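Local structure of outer membrane protein YopM (Yersinia pestis, 1G9U) at residues Asp67-Gln72 and Leu89-Glu94; Leu96-Asn101 and Leu116-Asn121; Ser112-Leu117 and Pro130-Tyr135. The protein probably acts as a secreted effector that alters host cell physiology to promote bacterial survival in host tissues, and assembles as a hollow tetrameric cylinder. All blocks are in the same frame, centred on the assembly; numbering follows the deposited sequence.

Contact 1. Residues Asp67-Gln72 and Leu89-Glu94; sequences DCLDRQ and LPPHLE. With HG (mercury (II) ion), chain M.
Pro90 lays its ring against the last turn of helix 58-71, between Cys68 and Leu69. Its CB sits 4.2 Å from CD1 of Leu69, and its CG lies 4.3 Å from SG of Cys68. The same Leu69 methyl goes on to reach CD of Pro91 at 4.4 Å, so this one branch spans both prolines. These are loose van der Waals distances, and no clear hydrogen bond joins the two segments.

Cys68 turns its sulfur away from its own backbone N (chi1 180°), and SG binds a mercury ion at 2.2 Å. The metal, probably a heavy-atom label, sits against the proline as well, 3.6 Å from CB of Pro90. Gln72, just past the helix end, reaches toward the turn at His92. It has positive phi and is the C' residue of a Schellman motif that ends the helix, with Ala73 N returning to Cys68 O. Its side chain bends at chi2 and brings its end to the edge of the His92 imidazole, its plane about 48° from the ring, though the orientation of the amide is uncertain. His92 sits in a type II turn from Pro90 to Leu93.

The contact joins the helical cap to the first leucine-rich repeats. Tyr39 and Trp43 of helix 36-48 pack on Leu69 and the two prolines, while Leu76 of strand 75-77 touches Cys68 and Pro90 from the repeat side.

Contact 2. Residues Leu96-Asn101 and Leu116-Asn121; sequences LVASCN and LLVDNN
Leu96 and Leu116 lie side by side and point the same way into the core, CD2 of Leu96 meeting CD1 of Leu116 at 4.0 Å. Both have CG anti to the backbone N (chi1 174° and 178°), which gives neighbouring repeats the same leucine shape. Two residues on, CB of Ala98 rests 4.2 Å from CG1 of Val118. The parallel strands are stitched by two backbone bonds, Leu117 N to Leu96 O at 3.1 Å and Ala98 N to Leu117 O at 3.0 Å.

The well-bonded, buried part is the asparagine ladder. ND2 of Asn121 is spent on two carbonyls: it gives one bond to Ala98 O (3.0 Å) and a nearly straight one to Val118 O (3.1 Å), the latter carbonyl being met from above its plane. OD1 of Asn121 takes Leu103 N. Asn101 repeats the pattern one rung earlier, with OD1 accepting from Leu83 N and ND2 giving to Leu78 O and, weakly, to Ala98 O, which receives both asparagines.

The other side is looser and partly open to solvent. Val97 CG2 only reaches Leu117 CB at 4.4 Å, and Asn120 ND2 bonds Asp119 OD2 within its own segment.

The segments carry the LxLxxN part of the leucine-rich repeat consensus, with Ala98 and Val118 at its second leucine position. Strand 75-77 lies beyond Leu96, through Leu76, and strand 135-137 continues the stack beyond Leu116, through Leu136.

Contact 3. Residues Ser112-Leu117 and Pro130-Tyr135; sequences SLKSLL and PPLLEY
Lys114 runs its aliphatic chain over Leu132 at a slant, its CE 3.6 Å from CD1 of the leucine, while its CB and CG pass beside the Glu134 side chain. Leu113 and Pro130 point the same way and pack closely, with CB of Leu113 3.3 Å from CG of Pro130. CD1 of Leu133 packs against the Lys114 carbonyl, 3.2 Å from Lys114 O, and also reaches CB of Leu116. CD1 of Leu117 presses obliquely on the Tyr135 ring, 3.3 Å from its CE2. With chi1 at -169° the Tyr135 ring swings away from its own N-H toward Leu117.

Backbone bonds hold these groups in place. Lys114 O accepts from Glu134 N at 2.9 Å and, weakly, from Tyr135 N at 3.3 Å. Leu116 N gives to Tyr135 O at 3.0 Å, completing a parallel bridge of Ser115 with Tyr135. A type I turn from Pro130 to Leu133 brings the second segment into this register. Further out, Ser112 OG bonds Leu93 O, and Lys114 NZ forms a long, weak ion pair with Glu94. This is the parallel stacking of successive leucine-rich repeats, 130-135 of one solenoid turn laid on 112-117 of the turn before.

Lys114 NZ and Glu134 OE2 stay 5.0 Å apart, so their attraction is probably modest. All the hydrogen bonds across the contact are backbone to backbone, and the side chains add mostly apolar bulk.

The three contacts follow the chain from the helical cap into the repeats, at the same end of the solenoid. Contact 2 is the buried one; contacts 1 and 3 are partly buried, and only contact 1 has exposed residues among those that touch. Strand 115-117 serves both contacts 2 and 3, pairing back to 95-97 in the former and forward to Tyr135 in the latter. Contact 1 meets contact 3 through the probable hydrogen bond between Glu94 O and Lys114 N, and contact 2 through leucine packing. Accordingly, chemistry shifts from proline packing beside a metal, to leucine packing with main-chain and asparagine bonds, to turn-and-strand pairing flanked by long side chains.

Contact 1. Residues Asp67-Gln72 and Leu89-Glu94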
# COMPACT_ATOMS: atom_id res chain seq x y z
N ASP A 67 -44.85 -1.72 -16.65
CA ASP A 67 -44.55 -0.95 -17.85
C ASP A 67 -43.99 -1.89 -18.89
O ASP A 67 -44.21 -1.74 -20.09
CB ASP A 67 -43.55 0.17 -17.52
CG ASP A 67 -42.30 -0.06 -18.36
OD1 ASP A 67 -41.52 -0.96 -17.97
OD2 ASP A 67 -42.20 0.61 -19.40
N CYS A 68 -43.24 -2.90 -18.40
CA CYS A 68 -42.72 -3.80 -19.42
C CYS A 68 -43.85 -4.52 -20.17
O CYS A 68 -43.72 -4.65 -21.38
CB CYS A 68 -41.77 -4.88 -18.90
SG CYS A 68 -41.22 -5.91 -20.30
N LEU A 69 -44.86 -5.00 -19.46
CA LEU A 69 -45.99 -5.70 -20.06
C LEU A 69 -46.81 -4.67 -20.84
O LEU A 69 -47.32 -4.99 -21.90
CB LEU A 69 -46.99 -6.28 -19.06
CG LEU A 69 -48.10 -7.16 -19.61
CD1 LEU A 69 -47.56 -8.23 -20.54
CD2 LEU A 69 -48.88 -7.86 -18.50
N ASP A 70 -46.91 -3.50 -20.23
CA ASP A 70 -47.73 -2.44 -20.80
C ASP A 70 -47.05 -1.82 -22.01
O ASP A 70 -47.72 -1.34 -22.92
CB ASP A 70 -48.03 -1.34 -19.78
CG ASP A 70 -49.09 -1.69 -18.76
OD1 ASP A 70 -49.73 -2.74 -18.98
OD2 ASP A 70 -49.28 -0.95 -17.76
N ARG A 71 -45.72 -1.82 -22.06
CA ARG A 71 -45.05 -1.31 -23.26
C ARG A 71 -44.73 -2.50 -24.16
O ARG A 71 -44.34 -2.30 -25.31
CB ARG A 71 -43.81 -0.51 -22.89
CG ARG A 71 -44.06 0.48 -21.78
CD ARG A 71 -43.06 1.62 -21.87
NE ARG A 71 -43.60 2.87 -21.33
CZ ARG A 71 -44.70 3.48 -21.76
NH1 ARG A 71 -45.41 2.96 -22.77
NH2 ARG A 71 -45.10 4.61 -21.19
N GLN A 72 -44.93 -3.71 -23.69
CA GLN A 72 -44.63 -4.99 -24.33
C GLN A 72 -43.15 -4.96 -24.73
O GLN A 72 -42.70 -5.33 -25.80
CB GLN A 72 -45.52 -5.38 -25.49
CG GLN A 72 -46.39 -6.61 -25.40
CD GLN A 72 -46.11 -7.82 -24.56
OE1 GLN A 72 -45.18 -7.92 -23.74
NE2 GLN A 72 -46.96 -8.87 -24.71
N LEU A 89 -43.08 -14.23 -15.34
CA LEU A 89 -42.61 -13.16 -16.22
C LEU A 89 -43.51 -12.86 -17.42
O LEU A 89 -44.25 -13.77 -17.82
CB LEU A 89 -41.20 -13.52 -16.74
CG LEU A 89 -40.19 -13.84 -15.65
CD1 LEU A 89 -39.11 -14.76 -16.16
CD2 LEU A 89 -39.60 -12.55 -15.14
N PRO A 90 -43.45 -11.64 -17.96
CA PRO A 90 -44.23 -11.29 -19.15
C PRO A 90 -43.90 -12.26 -20.27
O PRO A 90 -42.76 -12.62 -20.52
CB PRO A 90 -43.79 -9.89 -19.58
CG PRO A 90 -43.08 -9.33 -18.40
CD PRO A 90 -42.71 -10.46 -17.50
N PRO A 91 -44.92 -12.74 -20.94
CA PRO A 91 -44.60 -13.70 -22.01
C PRO A 91 -43.91 -12.92 -23.14
O PRO A 91 -43.98 -11.69 -23.12
CB PRO A 91 -45.97 -14.25 -22.38
CG PRO A 91 -46.90 -13.82 -21.30
CD PRO A 91 -46.36 -12.49 -20.80
N HIS A 92 -43.26 -13.66 -24.02
CA HIS A 92 -42.52 -13.14 -25.16
C HIS A 92 -41.41 -12.20 -24.72
O HIS A 92 -40.97 -11.35 -25.51
CB HIS A 92 -43.35 -12.37 -26.19
CG HIS A 92 -44.80 -12.70 -26.30
ND1 HIS A 92 -45.81 -11.76 -26.19
CD2 HIS A 92 -45.43 -13.89 -26.54
CE1 HIS A 92 -47.00 -12.33 -26.34
NE2 HIS A 92 -46.78 -13.62 -26.54
N LEU A 93 -40.93 -12.26 -23.47
CA LEU A 93 -39.84 -11.24 -23.39
C LEU A 93 -38.62 -11.92 -24.02
O LEU A 93 -38.64 -13.15 -24.20
CB LEU A 93 -39.69 -10.58 -22.05
CG LEU A 93 -39.43 -11.23 -20.71
CD1 LEU A 93 -39.01 -12.67 -20.83
CD2 LEU A 93 -38.36 -10.44 -19.96
N GLU A 94 -37.61 -11.15 -24.44
CA GLU A 94 -36.48 -11.78 -25.08
C GLU A 94 -35.26 -11.83 -24.16
O GLU A 94 -34.51 -12.79 -24.22
CB GLU A 94 -36.09 -11.11 -26.39
CG GLU A 94 -35.99 -12.21 -27.46
CD GLU A 94 -36.94 -11.95 -28.62
OE1 GLU A 94 -36.93 -10.77 -29.05
OE2 GLU A 94 -37.60 -12.92 -29.05
HG HG M . -42.40 -7.28 -21.63

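Contact 2. Residues Leu96-Asn101 and Leu116-Asn121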
# COMPACT_ATOMS: atom_id res chain seq x y z
N LEU A 96 -34.14 -11.03 -20.02
CA LEU A 96 -34.33 -10.81 -18.60
C LEU A 96 -33.01 -10.36 -17.97
O LEU A 96 -32.02 -11.09 -17.98
CB LEU A 96 -34.83 -12.07 -17.89
CG LEU A 96 -34.93 -11.99 -16.37
CD1 LEU A 96 -35.91 -10.94 -15.87
CD2 LEU A 96 -35.32 -13.35 -15.84
N VAL A 97 -33.00 -9.16 -17.42
CA VAL A 97 -31.89 -8.63 -16.63
C VAL A 97 -32.36 -8.59 -15.17
O VAL A 97 -33.09 -7.66 -14.81
CB VAL A 97 -31.41 -7.27 -17.16
CG1 VAL A 97 -30.13 -6.78 -16.49
CG2 VAL A 97 -31.09 -7.45 -18.65
N ALA A 98 -31.98 -9.57 -14.36
CA ALA A 98 -32.34 -9.67 -12.95
C ALA A 98 -31.11 -9.91 -12.08
O ALA A 98 -31.03 -10.71 -11.14
CB ALA A 98 -33.35 -10.81 -12.73
N SER A 99 -30.00 -9.25 -12.38
CA SER A 99 -28.81 -9.57 -11.58
C SER A 99 -28.70 -8.72 -10.32
O SER A 99 -29.31 -7.66 -10.20
CB SER A 99 -27.57 -9.44 -12.46
OG SER A 99 -27.65 -8.25 -13.22
N CYS A 100 -27.92 -9.23 -9.36
CA CYS A 100 -27.82 -8.48 -8.12
C CYS A 100 -29.17 -8.45 -7.40
O CYS A 100 -29.77 -7.43 -7.09
CB CYS A 100 -27.35 -7.04 -8.32
SG CYS A 100 -25.75 -6.93 -9.13
N ASN A 101 -29.62 -9.66 -7.14
CA ASN A 101 -30.78 -9.90 -6.31
C ASN A 101 -30.38 -11.01 -5.35
O ASN A 101 -29.21 -11.17 -4.99
CB ASN A 101 -31.99 -10.28 -7.18
CG ASN A 101 -32.58 -8.99 -7.73
OD1 ASN A 101 -32.93 -8.14 -6.91
ND2 ASN A 101 -32.69 -8.86 -9.05
N LEU A 116 -30.30 -14.27 -20.81
CA LEU A 116 -30.55 -14.48 -19.39
C LEU A 116 -29.32 -14.02 -18.60
O LEU A 116 -28.28 -14.66 -18.66
CB LEU A 116 -30.84 -15.95 -19.08
CG LEU A 116 -31.06 -16.32 -17.61
CD1 LEU A 116 -32.28 -15.58 -17.06
CD2 LEU A 116 -31.14 -17.82 -17.48
N LEU A 117 -29.47 -12.89 -17.93
CA LEU A 117 -28.51 -12.21 -17.11
C LEU A 117 -28.96 -12.25 -15.65
O LEU A 117 -29.70 -11.36 -15.23
CB LEU A 117 -28.33 -10.75 -17.54
CG LEU A 117 -27.14 -10.55 -18.48
CD1 LEU A 117 -27.58 -10.70 -19.92
CD2 LEU A 117 -26.48 -9.20 -18.25
N VAL A 118 -28.53 -13.27 -14.92
CA VAL A 118 -28.90 -13.37 -13.51
C VAL A 118 -27.64 -13.50 -12.66
O VAL A 118 -27.54 -14.17 -11.63
CB VAL A 118 -29.87 -14.55 -13.28
CG1 VAL A 118 -31.24 -14.25 -13.86
CG2 VAL A 118 -29.29 -15.79 -13.92
N ASP A 119 -26.58 -12.81 -13.07
CA ASP A 119 -25.35 -12.87 -12.28
C ASP A 119 -25.63 -12.21 -10.94
O ASP A 119 -26.58 -11.44 -10.80
CB ASP A 119 -24.20 -12.16 -12.97
CG ASP A 119 -24.70 -10.78 -13.38
OD1 ASP A 119 -25.71 -10.72 -14.11
OD2 ASP A 119 -24.11 -9.74 -12.99
N ASN A 120 -24.79 -12.56 -9.97
CA ASN A 120 -24.90 -12.01 -8.63
C ASN A 120 -26.21 -12.35 -7.94
O ASN A 120 -26.94 -11.43 -7.55
CB ASN A 120 -24.74 -10.48 -8.72
CG ASN A 120 -23.25 -10.15 -8.92
OD1 ASN A 120 -22.51 -10.29 -7.94
ND2 ASN A 120 -22.86 -9.77 -10.14
N ASN A 121 -26.47 -13.65 -7.85
CA ASN A 121 -27.65 -14.15 -7.14
C ASN A 121 -27.17 -15.28 -6.25
O ASN A 121 -25.97 -15.49 -6.08
CB ASN A 121 -28.78 -14.54 -8.12
CG ASN A 121 -29.58 -13.29 -8.50
OD1 ASN A 121 -30.30 -12.71 -7.70
ND2 ASN A 121 -29.44 -12.75 -9.71

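Contact 3. Residues Ser112-Leu117 and Pro130-Tyr135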
# COMPACT_ATOMS: atom_id res chain seq x y z
N SER A 112 -39.33 -17.65 -25.61
CA SER A 112 -38.89 -16.62 -26.53
C SER A 112 -37.53 -16.11 -26.04
O SER A 112 -36.87 -15.35 -26.74
CB SER A 112 -39.91 -15.47 -26.47
OG SER A 112 -40.15 -15.19 -25.10
N LEU A 113 -37.16 -16.49 -24.81
CA LEU A 113 -35.94 -15.93 -24.22
C LEU A 113 -34.63 -16.24 -24.96
O LEU A 113 -34.12 -17.33 -25.27
CB LEU A 113 -35.81 -16.30 -22.72
CG LEU A 113 -35.06 -15.17 -21.97
CD1 LEU A 113 -36.04 -14.04 -21.76
CD2 LEU A 113 -34.42 -15.64 -20.68
N LYS A 114 -34.00 -15.09 -25.25
CA LYS A 114 -32.72 -15.13 -25.93
C LYS A 114 -31.58 -14.68 -25.02
O LYS A 114 -30.43 -15.11 -25.22
CB LYS A 114 -32.82 -14.36 -27.25
CG LYS A 114 -33.54 -15.22 -28.30
CD LYS A 114 -34.21 -14.31 -29.32
CE LYS A 114 -35.39 -14.99 -29.99
NZ LYS A 114 -35.25 -14.97 -31.48
N SER A 115 -31.85 -13.90 -23.99
CA SER A 115 -30.80 -13.49 -23.06
C SER A 115 -31.17 -13.58 -21.58
O SER A 115 -32.18 -13.13 -21.06
CB SER A 115 -30.29 -12.09 -23.45
OG SER A 115 -29.96 -11.43 -22.24
N LEU A 116 -30.30 -14.27 -20.81
CA LEU A 116 -30.55 -14.48 -19.39
C LEU A 116 -29.32 -14.02 -18.60
O LEU A 116 -28.28 -14.66 -18.66
CB LEU A 116 -30.84 -15.95 -19.08
CG LEU A 116 -31.06 -16.32 -17.61
CD1 LEU A 116 -32.28 -15.58 -17.06
CD2 LEU A 116 -31.14 -17.82 -17.48
N LEU A 117 -29.47 -12.89 -17.93
CA LEU A 117 -28.51 -12.21 -17.11
C LEU A 117 -28.96 -12.25 -15.65
O LEU A 117 -29.70 -11.36 -15.23
CB LEU A 117 -28.33 -10.75 -17.54
CG LEU A 117 -27.14 -10.55 -18.48
CD1 LEU A 117 -27.58 -10.70 -19.92
CD2 LEU A 117 -26.48 -9.20 -18.25
N PRO A 130 -34.43 -21.72 -21.96
CA PRO A 130 -35.25 -21.49 -23.16
C PRO A 130 -34.47 -22.02 -24.36
O PRO A 130 -33.24 -22.14 -24.27
CB PRO A 130 -35.45 -19.98 -23.26
CG PRO A 130 -34.92 -19.40 -22.02
CD PRO A 130 -34.28 -20.48 -21.20
N PRO A 131 -35.05 -22.41 -25.47
CA PRO A 131 -34.23 -23.11 -26.49
C PRO A 131 -33.50 -22.20 -27.47
O PRO A 131 -32.57 -22.65 -28.17
CB PRO A 131 -35.28 -24.01 -27.16
CG PRO A 131 -36.62 -23.56 -26.69
CD PRO A 131 -36.44 -22.25 -25.94
N LEU A 132 -33.89 -20.94 -27.50
CA LEU A 132 -33.37 -19.86 -28.29
C LEU A 132 -32.34 -19.07 -27.48
O LEU A 132 -31.96 -17.95 -27.85
CB LEU A 132 -34.48 -18.86 -28.63
CG LEU A 132 -35.73 -19.43 -29.30
CD1 LEU A 132 -36.75 -18.34 -29.61
CD2 LEU A 132 -35.40 -20.19 -30.58
N LEU A 133 -31.93 -19.60 -26.33
CA LEU A 133 -30.96 -18.79 -25.60
C LEU A 133 -29.64 -18.65 -26.38
O LEU A 133 -29.06 -19.64 -26.81
CB LEU A 133 -30.66 -19.36 -24.22
CG LEU A 133 -30.12 -18.36 -23.18
CD1 LEU A 133 -31.15 -17.26 -22.95
CD2 LEU A 133 -29.76 -19.09 -21.91
N GLU A 134 -29.21 -17.40 -26.49
CA GLU A 134 -27.96 -17.01 -27.11
C GLU A 134 -26.87 -16.59 -26.11
O GLU A 134 -25.70 -16.88 -26.42
CB GLU A 134 -28.21 -15.87 -28.07
CG GLU A 134 -29.56 -15.86 -28.76
CD GLU A 134 -29.50 -15.05 -30.05
OE1 GLU A 134 -28.49 -15.26 -30.76
OE2 GLU A 134 -30.39 -14.24 -30.32
N TYR A 135 -27.23 -15.95 -25.01
CA TYR A 135 -26.47 -15.35 -23.92
C TYR A 135 -26.90 -15.86 -22.55
O TYR A 135 -27.98 -15.66 -22.01
CB TYR A 135 -26.48 -13.82 -23.95
CG TYR A 135 -25.51 -13.14 -23.01
CD1 TYR A 135 -24.29 -12.65 -23.46
CD2 TYR A 135 -25.77 -12.93 -21.66
CE1 TYR A 135 -23.38 -12.02 -22.65
CE2 TYR A 135 -24.86 -12.31 -20.83
CZ TYR A 135 -23.66 -11.85 -21.32
OH TYR A 135 -22.81 -11.22 -20.44